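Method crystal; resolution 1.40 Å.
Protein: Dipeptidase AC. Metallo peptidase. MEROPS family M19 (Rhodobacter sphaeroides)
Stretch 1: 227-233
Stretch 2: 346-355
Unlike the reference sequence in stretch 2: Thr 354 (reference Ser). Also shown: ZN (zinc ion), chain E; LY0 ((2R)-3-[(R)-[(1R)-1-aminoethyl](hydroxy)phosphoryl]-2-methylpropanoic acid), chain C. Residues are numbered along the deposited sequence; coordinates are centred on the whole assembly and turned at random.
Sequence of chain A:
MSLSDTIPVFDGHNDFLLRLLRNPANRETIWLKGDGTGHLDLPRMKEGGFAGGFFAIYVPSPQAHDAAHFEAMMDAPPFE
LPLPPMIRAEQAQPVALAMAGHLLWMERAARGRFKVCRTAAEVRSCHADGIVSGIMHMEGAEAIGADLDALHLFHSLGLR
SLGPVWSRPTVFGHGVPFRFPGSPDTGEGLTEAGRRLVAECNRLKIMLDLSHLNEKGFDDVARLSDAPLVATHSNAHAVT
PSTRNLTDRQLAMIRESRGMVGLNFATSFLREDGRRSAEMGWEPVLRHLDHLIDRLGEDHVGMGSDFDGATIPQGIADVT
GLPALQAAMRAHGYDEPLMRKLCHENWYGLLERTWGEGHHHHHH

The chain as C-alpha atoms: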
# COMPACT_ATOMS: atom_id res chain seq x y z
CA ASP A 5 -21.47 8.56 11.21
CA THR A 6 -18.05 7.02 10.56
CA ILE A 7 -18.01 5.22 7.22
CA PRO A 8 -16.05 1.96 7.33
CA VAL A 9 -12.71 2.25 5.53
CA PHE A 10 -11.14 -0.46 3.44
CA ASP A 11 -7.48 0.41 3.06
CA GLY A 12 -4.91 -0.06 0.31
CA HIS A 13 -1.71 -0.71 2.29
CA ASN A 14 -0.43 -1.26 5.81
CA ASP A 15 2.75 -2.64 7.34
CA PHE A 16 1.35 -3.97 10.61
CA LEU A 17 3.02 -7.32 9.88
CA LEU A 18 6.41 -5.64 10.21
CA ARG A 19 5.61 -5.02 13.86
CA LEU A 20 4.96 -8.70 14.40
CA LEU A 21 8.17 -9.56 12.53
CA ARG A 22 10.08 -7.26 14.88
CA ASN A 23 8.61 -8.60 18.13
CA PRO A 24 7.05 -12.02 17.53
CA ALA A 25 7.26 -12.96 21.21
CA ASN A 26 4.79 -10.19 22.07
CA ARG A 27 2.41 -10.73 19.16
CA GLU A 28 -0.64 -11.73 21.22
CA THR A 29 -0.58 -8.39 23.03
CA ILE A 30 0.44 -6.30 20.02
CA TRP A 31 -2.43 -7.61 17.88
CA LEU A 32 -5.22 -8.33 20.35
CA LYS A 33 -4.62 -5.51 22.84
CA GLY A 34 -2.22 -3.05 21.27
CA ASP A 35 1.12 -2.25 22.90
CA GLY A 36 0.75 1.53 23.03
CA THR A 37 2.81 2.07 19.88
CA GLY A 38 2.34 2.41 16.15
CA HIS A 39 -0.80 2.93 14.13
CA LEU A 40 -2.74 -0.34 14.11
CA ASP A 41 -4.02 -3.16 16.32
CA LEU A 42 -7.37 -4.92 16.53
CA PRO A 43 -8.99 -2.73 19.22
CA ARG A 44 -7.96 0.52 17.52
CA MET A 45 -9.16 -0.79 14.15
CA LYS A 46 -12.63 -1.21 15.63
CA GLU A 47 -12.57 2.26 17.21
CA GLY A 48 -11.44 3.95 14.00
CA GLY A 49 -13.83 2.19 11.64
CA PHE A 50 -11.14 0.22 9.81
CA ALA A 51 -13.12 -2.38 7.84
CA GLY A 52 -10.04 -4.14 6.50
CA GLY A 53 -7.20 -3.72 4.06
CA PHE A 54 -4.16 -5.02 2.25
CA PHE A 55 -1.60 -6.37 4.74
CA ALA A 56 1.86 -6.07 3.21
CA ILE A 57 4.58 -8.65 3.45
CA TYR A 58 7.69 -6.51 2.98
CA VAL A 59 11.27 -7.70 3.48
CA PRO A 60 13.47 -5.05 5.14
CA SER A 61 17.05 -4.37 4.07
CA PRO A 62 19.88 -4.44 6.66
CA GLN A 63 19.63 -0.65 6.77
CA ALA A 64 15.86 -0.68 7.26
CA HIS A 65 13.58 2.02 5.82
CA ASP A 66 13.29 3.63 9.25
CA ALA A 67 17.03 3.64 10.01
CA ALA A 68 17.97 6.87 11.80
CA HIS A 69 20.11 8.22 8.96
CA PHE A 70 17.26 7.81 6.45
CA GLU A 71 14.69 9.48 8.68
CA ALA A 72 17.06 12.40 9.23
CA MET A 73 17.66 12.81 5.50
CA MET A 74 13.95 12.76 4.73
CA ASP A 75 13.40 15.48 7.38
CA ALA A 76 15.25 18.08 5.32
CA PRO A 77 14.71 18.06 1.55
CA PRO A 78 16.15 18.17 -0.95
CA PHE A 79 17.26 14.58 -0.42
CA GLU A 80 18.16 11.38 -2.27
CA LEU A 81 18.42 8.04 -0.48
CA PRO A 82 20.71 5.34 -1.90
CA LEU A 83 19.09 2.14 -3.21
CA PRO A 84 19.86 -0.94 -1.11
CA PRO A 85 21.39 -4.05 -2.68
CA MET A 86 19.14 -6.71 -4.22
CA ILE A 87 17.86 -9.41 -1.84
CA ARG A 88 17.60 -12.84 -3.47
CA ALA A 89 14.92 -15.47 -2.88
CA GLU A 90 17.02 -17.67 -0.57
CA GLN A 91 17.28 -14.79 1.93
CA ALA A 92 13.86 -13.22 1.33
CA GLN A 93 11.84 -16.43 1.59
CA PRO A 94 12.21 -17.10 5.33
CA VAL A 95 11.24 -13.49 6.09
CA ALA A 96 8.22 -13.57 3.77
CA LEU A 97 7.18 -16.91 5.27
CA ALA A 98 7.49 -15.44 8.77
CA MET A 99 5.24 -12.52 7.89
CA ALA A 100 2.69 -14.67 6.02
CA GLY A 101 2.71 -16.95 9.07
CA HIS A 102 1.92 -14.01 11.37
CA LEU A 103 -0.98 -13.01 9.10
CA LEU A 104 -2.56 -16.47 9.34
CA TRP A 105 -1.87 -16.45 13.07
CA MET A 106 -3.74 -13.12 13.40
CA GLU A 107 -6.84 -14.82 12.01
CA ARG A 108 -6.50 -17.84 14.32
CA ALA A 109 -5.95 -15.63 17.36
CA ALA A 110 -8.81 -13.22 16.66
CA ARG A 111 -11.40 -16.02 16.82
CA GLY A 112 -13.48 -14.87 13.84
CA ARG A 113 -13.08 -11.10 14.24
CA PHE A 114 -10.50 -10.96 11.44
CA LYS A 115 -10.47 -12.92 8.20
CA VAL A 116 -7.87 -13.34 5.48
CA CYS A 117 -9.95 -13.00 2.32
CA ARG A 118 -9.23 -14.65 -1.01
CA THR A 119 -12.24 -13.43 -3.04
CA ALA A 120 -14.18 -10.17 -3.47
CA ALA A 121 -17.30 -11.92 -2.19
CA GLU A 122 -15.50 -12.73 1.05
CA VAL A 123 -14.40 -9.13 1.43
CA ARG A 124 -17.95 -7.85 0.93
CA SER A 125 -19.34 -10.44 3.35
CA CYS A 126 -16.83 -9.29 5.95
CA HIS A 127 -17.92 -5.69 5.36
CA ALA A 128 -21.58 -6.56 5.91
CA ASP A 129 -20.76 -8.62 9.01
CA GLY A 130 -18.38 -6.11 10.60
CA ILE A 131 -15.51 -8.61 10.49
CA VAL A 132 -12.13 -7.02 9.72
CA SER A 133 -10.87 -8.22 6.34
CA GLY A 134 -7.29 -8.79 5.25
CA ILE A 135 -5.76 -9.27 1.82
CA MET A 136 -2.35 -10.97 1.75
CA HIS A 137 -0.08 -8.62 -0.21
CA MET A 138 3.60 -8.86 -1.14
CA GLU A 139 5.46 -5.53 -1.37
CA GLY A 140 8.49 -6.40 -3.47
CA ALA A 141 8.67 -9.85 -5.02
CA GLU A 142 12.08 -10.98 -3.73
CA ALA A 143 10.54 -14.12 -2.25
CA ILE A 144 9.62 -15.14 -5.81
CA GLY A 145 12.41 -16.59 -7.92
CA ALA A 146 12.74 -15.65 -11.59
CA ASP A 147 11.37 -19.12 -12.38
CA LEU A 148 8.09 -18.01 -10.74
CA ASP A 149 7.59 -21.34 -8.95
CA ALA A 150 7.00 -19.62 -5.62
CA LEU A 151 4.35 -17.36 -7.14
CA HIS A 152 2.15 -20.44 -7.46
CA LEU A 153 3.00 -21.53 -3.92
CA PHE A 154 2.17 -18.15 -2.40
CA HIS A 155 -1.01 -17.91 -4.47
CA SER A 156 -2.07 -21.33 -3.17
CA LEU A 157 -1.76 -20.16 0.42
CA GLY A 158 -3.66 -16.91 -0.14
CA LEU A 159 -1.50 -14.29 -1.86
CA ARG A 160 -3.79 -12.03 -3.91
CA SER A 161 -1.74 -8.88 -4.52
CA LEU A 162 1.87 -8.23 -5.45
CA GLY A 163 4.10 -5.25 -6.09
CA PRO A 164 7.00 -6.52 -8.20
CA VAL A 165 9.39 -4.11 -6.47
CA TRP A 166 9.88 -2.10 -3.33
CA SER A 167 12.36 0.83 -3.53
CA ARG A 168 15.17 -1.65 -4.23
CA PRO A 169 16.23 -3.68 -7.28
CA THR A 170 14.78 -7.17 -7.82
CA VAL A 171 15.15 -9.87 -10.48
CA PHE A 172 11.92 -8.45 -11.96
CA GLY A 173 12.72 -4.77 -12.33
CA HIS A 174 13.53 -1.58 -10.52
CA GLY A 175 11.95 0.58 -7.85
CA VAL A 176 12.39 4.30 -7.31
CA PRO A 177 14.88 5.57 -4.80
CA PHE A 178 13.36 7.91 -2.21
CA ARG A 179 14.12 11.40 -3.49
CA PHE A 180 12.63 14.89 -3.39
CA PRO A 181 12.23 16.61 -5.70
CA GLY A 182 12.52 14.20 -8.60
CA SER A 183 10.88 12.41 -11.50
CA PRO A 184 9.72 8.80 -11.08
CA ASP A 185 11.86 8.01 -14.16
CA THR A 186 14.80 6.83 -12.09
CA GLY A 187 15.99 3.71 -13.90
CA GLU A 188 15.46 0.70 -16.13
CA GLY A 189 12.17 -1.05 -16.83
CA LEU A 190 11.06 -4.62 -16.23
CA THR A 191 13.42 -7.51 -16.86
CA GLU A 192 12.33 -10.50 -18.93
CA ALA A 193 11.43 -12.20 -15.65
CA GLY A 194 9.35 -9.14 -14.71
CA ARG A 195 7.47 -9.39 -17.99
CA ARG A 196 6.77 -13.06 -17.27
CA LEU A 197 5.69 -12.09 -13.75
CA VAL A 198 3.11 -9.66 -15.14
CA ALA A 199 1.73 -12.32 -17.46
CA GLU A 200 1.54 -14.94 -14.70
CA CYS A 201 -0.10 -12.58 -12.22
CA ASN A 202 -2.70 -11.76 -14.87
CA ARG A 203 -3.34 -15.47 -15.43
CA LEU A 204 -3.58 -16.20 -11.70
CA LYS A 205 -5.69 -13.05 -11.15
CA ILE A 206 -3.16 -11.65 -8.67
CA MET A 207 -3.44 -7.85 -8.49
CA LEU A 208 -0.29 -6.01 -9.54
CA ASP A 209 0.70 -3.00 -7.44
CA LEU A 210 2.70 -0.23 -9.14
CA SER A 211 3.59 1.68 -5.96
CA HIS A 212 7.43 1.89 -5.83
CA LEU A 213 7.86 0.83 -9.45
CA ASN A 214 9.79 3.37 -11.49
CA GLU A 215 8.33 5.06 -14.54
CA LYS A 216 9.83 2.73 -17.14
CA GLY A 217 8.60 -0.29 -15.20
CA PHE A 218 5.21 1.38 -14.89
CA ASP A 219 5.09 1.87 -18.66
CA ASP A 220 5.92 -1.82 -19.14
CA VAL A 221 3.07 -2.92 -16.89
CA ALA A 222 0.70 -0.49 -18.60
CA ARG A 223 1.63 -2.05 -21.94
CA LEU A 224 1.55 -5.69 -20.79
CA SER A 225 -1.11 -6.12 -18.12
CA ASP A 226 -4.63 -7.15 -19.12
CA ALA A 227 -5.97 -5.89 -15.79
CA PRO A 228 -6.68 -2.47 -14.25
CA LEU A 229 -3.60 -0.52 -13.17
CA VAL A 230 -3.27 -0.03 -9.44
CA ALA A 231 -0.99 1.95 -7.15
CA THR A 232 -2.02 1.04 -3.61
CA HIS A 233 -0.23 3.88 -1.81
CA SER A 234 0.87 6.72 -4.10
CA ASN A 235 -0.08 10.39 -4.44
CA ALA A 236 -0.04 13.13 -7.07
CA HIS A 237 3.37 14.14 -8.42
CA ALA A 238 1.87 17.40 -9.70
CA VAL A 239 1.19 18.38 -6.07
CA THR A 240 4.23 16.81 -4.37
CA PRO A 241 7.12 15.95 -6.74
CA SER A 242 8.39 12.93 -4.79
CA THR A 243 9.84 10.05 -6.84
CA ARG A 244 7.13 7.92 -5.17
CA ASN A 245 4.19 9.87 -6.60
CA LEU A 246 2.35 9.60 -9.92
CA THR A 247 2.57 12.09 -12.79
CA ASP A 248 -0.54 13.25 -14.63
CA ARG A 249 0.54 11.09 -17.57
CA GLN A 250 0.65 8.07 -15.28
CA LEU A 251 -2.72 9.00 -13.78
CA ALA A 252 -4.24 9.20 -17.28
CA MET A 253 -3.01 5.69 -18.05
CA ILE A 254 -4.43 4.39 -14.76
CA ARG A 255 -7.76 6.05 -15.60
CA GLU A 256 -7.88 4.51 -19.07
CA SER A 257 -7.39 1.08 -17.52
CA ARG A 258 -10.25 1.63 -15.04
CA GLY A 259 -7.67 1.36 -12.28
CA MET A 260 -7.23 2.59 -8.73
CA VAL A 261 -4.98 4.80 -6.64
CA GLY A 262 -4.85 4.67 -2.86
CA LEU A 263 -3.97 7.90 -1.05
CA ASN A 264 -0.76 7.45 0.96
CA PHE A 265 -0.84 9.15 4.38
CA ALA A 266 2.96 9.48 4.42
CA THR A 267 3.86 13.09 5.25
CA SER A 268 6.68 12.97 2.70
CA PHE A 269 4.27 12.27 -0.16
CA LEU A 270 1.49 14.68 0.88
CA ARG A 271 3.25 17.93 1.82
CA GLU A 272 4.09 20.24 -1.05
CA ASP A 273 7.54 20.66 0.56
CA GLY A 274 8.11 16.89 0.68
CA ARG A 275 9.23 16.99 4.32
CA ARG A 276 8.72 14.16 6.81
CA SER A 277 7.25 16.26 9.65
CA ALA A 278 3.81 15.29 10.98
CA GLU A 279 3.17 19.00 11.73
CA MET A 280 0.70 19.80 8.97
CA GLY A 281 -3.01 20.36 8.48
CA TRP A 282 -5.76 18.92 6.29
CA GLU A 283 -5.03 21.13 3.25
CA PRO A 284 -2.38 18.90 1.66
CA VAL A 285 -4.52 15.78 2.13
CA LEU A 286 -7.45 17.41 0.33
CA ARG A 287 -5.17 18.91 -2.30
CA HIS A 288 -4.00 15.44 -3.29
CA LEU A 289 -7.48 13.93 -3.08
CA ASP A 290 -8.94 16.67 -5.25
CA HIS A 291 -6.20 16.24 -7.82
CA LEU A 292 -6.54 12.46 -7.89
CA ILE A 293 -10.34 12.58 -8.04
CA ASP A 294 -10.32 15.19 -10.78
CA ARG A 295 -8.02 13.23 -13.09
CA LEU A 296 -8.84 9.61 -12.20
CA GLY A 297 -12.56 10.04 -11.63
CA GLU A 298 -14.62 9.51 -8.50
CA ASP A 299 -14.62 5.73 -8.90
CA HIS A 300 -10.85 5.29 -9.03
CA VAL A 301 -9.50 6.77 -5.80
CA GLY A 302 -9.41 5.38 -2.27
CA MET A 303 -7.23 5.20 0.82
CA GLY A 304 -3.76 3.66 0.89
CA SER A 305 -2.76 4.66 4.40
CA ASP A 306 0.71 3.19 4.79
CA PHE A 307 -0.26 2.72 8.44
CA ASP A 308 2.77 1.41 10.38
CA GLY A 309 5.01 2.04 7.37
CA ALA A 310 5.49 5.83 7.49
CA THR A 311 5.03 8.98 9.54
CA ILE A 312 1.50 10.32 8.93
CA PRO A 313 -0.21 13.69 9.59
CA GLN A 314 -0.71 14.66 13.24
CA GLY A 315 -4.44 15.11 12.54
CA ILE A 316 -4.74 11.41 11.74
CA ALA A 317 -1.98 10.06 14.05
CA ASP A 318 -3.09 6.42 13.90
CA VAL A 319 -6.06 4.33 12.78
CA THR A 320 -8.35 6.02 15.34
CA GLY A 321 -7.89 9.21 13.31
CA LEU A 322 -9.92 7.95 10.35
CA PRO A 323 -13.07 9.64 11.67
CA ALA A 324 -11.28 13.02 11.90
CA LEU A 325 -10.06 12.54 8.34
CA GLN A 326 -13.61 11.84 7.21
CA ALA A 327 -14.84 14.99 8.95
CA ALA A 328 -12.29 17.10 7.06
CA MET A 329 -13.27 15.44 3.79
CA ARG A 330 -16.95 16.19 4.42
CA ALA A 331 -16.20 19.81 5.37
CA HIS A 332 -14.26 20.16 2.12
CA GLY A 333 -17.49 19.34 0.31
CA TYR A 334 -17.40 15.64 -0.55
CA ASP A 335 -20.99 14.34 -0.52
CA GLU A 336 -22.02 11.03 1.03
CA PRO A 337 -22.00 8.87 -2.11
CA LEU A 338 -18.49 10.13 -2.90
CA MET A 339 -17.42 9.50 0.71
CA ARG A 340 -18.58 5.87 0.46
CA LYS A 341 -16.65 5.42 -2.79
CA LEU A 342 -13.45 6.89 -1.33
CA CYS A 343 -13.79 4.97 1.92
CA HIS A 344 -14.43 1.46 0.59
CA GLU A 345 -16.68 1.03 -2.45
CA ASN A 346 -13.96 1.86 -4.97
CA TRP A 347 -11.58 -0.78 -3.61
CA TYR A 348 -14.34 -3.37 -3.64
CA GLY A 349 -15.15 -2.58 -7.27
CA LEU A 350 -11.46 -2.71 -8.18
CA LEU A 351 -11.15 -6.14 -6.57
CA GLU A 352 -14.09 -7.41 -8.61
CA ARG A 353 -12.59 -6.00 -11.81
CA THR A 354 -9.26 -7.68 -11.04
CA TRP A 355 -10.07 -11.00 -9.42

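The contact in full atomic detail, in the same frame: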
# COMPACT_ATOMS: atom_id res chain seq x y z
N ALA A 227 -5.14 -6.22 -16.94
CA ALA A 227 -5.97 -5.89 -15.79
C ALA A 227 -5.81 -4.42 -15.39
O ALA A 227 -4.85 -3.76 -15.78
CB ALA A 227 -5.63 -6.82 -14.62
N PRO A 228 -6.75 -3.90 -14.60
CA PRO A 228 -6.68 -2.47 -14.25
C PRO A 228 -5.36 -2.15 -13.56
O PRO A 228 -4.81 -2.98 -12.83
CB PRO A 228 -7.85 -2.29 -13.29
CG PRO A 228 -8.84 -3.37 -13.71
CD PRO A 228 -8.00 -4.53 -14.13
N LEU A 229 -4.85 -0.94 -13.78
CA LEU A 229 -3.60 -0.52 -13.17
C LEU A 229 -3.85 0.04 -11.78
O LEU A 229 -4.76 0.84 -11.59
CB LEU A 229 -2.91 0.54 -14.02
CG LEU A 229 -2.55 0.09 -15.43
CD1 LEU A 229 -1.93 1.24 -16.23
CD2 LEU A 229 -1.62 -1.12 -15.40
N VAL A 230 -3.03 -0.38 -10.83
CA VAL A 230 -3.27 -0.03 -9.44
C VAL A 230 -1.99 0.43 -8.78
O VAL A 230 -0.95 -0.20 -8.94
CB VAL A 230 -3.75 -1.26 -8.65
CG1 VAL A 230 -3.97 -0.89 -7.19
CG2 VAL A 230 -5.02 -1.85 -9.25
N ALA A 231 -2.06 1.54 -8.06
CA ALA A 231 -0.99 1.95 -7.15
C ALA A 231 -1.63 2.04 -5.78
O ALA A 231 -2.49 2.90 -5.55
CB ALA A 231 -0.43 3.29 -7.58
N THR A 232 -1.29 1.12 -4.88
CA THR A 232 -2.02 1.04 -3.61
C THR A 232 -1.76 2.19 -2.65
O THR A 232 -2.61 2.49 -1.81
CB THR A 232 -1.73 -0.26 -2.84
OG1 THR A 232 -0.34 -0.32 -2.52
CG2 THR A 232 -2.15 -1.52 -3.63
N HIS A 233 -0.59 2.82 -2.75
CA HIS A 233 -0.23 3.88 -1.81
C HIS A 233 0.70 4.90 -2.46
O HIS A 233 1.91 4.95 -2.17
CB HIS A 233 0.28 3.31 -0.45
CG HIS A 233 1.50 2.43 -0.53
ND1 HIS A 233 1.54 1.26 -1.27
CD2 HIS A 233 2.69 2.50 0.12
CE1 HIS A 233 2.72 0.69 -1.12
NE2 HIS A 233 3.43 1.40 -0.27
N ASN A 346 -14.88 1.90 -3.84
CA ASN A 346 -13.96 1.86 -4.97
C ASN A 346 -13.00 0.67 -4.91
O ASN A 346 -12.77 0.01 -5.92
CB ASN A 346 -13.20 3.18 -5.12
CG ASN A 346 -14.09 4.31 -5.60
OD1 ASN A 346 -15.21 4.09 -6.05
ND2 ASN A 346 -13.60 5.54 -5.51
N TRP A 347 -12.42 0.41 -3.74
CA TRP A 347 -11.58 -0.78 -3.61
C TRP A 347 -12.36 -2.04 -3.93
O TRP A 347 -11.85 -2.92 -4.62
CB TRP A 347 -10.95 -0.92 -2.22
CG TRP A 347 -9.65 -0.18 -2.12
CD1 TRP A 347 -9.35 0.84 -1.25
CD2 TRP A 347 -8.48 -0.38 -2.92
NE1 TRP A 347 -8.06 1.28 -1.46
CE2 TRP A 347 -7.51 0.55 -2.48
CE3 TRP A 347 -8.16 -1.25 -3.98
CZ2 TRP A 347 -6.23 0.63 -3.05
CZ3 TRP A 347 -6.89 -1.17 -4.54
CH2 TRP A 347 -5.94 -0.24 -4.07
N TYR A 348 -13.58 -2.15 -3.42
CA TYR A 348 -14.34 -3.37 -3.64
C TYR A 348 -14.62 -3.59 -5.13
O TYR A 348 -14.52 -4.71 -5.62
CB TYR A 348 -15.64 -3.40 -2.83
CG TYR A 348 -15.48 -3.33 -1.33
CD1 TYR A 348 -14.25 -3.59 -0.71
CD2 TYR A 348 -16.56 -3.02 -0.51
CE1 TYR A 348 -14.11 -3.52 0.67
CE2 TYR A 348 -16.43 -2.95 0.87
CZ TYR A 348 -15.20 -3.20 1.45
OH TYR A 348 -15.07 -3.13 2.82
N GLY A 349 -14.97 -2.51 -5.83
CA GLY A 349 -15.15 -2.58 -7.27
C GLY A 349 -13.87 -2.98 -7.99
O GLY A 349 -13.90 -3.82 -8.88
N LEU A 350 -12.75 -2.37 -7.60
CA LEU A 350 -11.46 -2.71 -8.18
C LEU A 350 -11.15 -4.20 -8.01
O LEU A 350 -10.68 -4.87 -8.94
CB LEU A 350 -10.36 -1.84 -7.55
CG LEU A 350 -8.91 -2.08 -8.01
CD1 LEU A 350 -8.30 -3.31 -7.34
CD2 LEU A 350 -8.81 -2.18 -9.53
N LEU A 351 -11.41 -4.73 -6.82
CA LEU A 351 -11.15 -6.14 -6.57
C LEU A 351 -11.97 -7.01 -7.50
O LEU A 351 -11.47 -8.00 -8.04
CB LEU A 351 -11.42 -6.52 -5.11
CG LEU A 351 -10.53 -5.83 -4.07
CD1 LEU A 351 -10.98 -6.22 -2.67
CD2 LEU A 351 -9.05 -6.15 -4.30
N GLU A 352 -13.22 -6.63 -7.73
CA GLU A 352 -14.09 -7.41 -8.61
C GLU A 352 -13.59 -7.33 -10.05
O GLU A 352 -13.60 -8.34 -10.78
CB GLU A 352 -15.55 -6.95 -8.47
CG GLU A 352 -16.14 -7.29 -7.11
CD GLU A 352 -17.53 -6.70 -6.88
OE1 GLU A 352 -18.29 -7.31 -6.10
OE2 GLU A 352 -17.84 -5.65 -7.47
N ARG A 353 -13.13 -6.16 -10.47
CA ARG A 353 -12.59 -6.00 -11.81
C ARG A 353 -11.30 -6.78 -12.03
O ARG A 353 -10.96 -7.11 -13.17
CB ARG A 353 -12.36 -4.52 -12.15
CG ARG A 353 -13.62 -3.68 -12.17
CD ARG A 353 -13.41 -2.37 -12.91
NE ARG A 353 -12.43 -1.48 -12.27
CZ ARG A 353 -12.66 -0.78 -11.16
NH1 ARG A 353 -13.82 -0.88 -10.54
NH2 ARG A 353 -11.72 0.02 -10.67
N THR A 354 -10.58 -7.07 -10.95
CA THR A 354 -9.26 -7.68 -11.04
C THR A 354 -9.29 -9.18 -10.83
O THR A 354 -8.68 -9.95 -11.58
CB THR A 354 -8.34 -7.10 -9.97
OG1 THR A 354 -8.19 -5.70 -10.20
CG2 THR A 354 -6.97 -7.76 -10.02
N TRP A 355 -9.99 -9.59 -9.78
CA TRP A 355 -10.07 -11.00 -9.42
C TRP A 355 -11.16 -11.68 -10.24
O TRP A 355 -11.23 -12.91 -10.28
CB TRP A 355 -10.37 -11.14 -7.93
CG TRP A 355 -9.24 -10.71 -7.00
CD1 TRP A 355 -7.92 -10.52 -7.32
CD2 TRP A 355 -9.35 -10.43 -5.60
NE1 TRP A 355 -7.21 -10.14 -6.21
CE2 TRP A 355 -8.07 -10.08 -5.14
CE3 TRP A 355 -10.42 -10.45 -4.69
CZ2 TRP A 355 -7.82 -9.75 -3.81
CZ3 TRP A 355 -10.17 -10.13 -3.38
CH2 TRP A 355 -8.88 -9.78 -2.94
ZN ZN E . 5.56 1.17 0.38
P LY0 C . 6.65 1.49 2.91
C1 LY0 C . 8.84 0.59 4.40
N1 LY0 C . 6.99 -0.98 3.88
C2 LY0 C . 7.35 0.39 4.19
C4 LY0 C . 6.73 3.24 3.47
C5 LY0 C . 7.29 4.21 2.47
C6 LY0 C . 6.70 4.05 1.10
C7 LY0 C . 7.36 5.64 2.95
O31 LY0 C . 5.23 1.03 2.71
O32 LY0 C . 7.43 1.28 1.57
O61 LY0 C . 7.30 4.65 0.04
O62 LY0 C . 5.69 3.35 0.90
O HOH W 1 -5.70 -5.08 -11.28

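A short strand and the loops that flank it lie against a helix more than a hundred residues further along the chain, and the contact is almost wholly apolar. No direct hydrogen bond crosses it, and only about 300 Å² is buried, both sides summed, so the fit depends on how a few side chains are set.

From Pro 228 to Ala 231 the side chains alternate. Pro 228 and Val 230 direct their CA-to-CB bonds toward the helix, whereas Leu 229 and Ala 231 point away. On the helix, Trp 347, Leu 350 and Thr 354 recur at intervals of three and four, which brings them to one side, with Arg 353 beside them.

Val 230 packs between Trp 347 and Leu 350. With chi1 at 179° (t), its two methyls meet different partners: CG1 lies 3.7 Å from CH2 of Trp 347, at the edge of the indole and near its plane, while CG2 lies 3.8 Å from CD2 of Leu 350. A beta-branched residue suits the place, since it favours the extended backbone and offers two methyls close to the main chain. The CA-to-CB bonds of Trp 347 and Leu 350 point sideways relative to the strand, and the ends of both side chains come nearer to it. The tryptophan does so with chi1 at -87° and chi2 at 120°, which carry the far end of its six-membered ring to the strand; CH2 also lies 4.0 Å from CG2 of Thr 232. Leu 350, with chi1 t and chi2 m, extends CD2 to within 3.9 Å of CB of Pro 228 as well.

Pro 228 covers the more exposed end of the contact. Its compact ring sets CG 4.0 Å from CB of Arg 353, and the arginine side chain curls back so that its NE also comes within 4.3 Å of that CG; NE and NH2 hydrogen-bond elsewhere in the structure. Proline has no N-H to leave unsatisfied here, and its carbonyl remains free to accept. A water donates to Pro 228 O (2.8 Å) and to Thr 354 OG1 (2.8 Å), bridging the stretches. Thr 354, which is Ser in the reference sequence, has chi1 m, and its OG1 donates to Leu 350 O at 2.9 Å; the hydroxyl is thus tied to its own helix and still accepts from the water.

Thr 232 adopts chi1 p, presenting CG2 to the tryptophan while OG1 accepts from ND1 of His 233 (2.8 Å, 157°). That bond helps orient the imidazole, whose end leads away from the helix and whose NE2 binds the zinc ion at 2.2 Å, as befits a metallopeptidase.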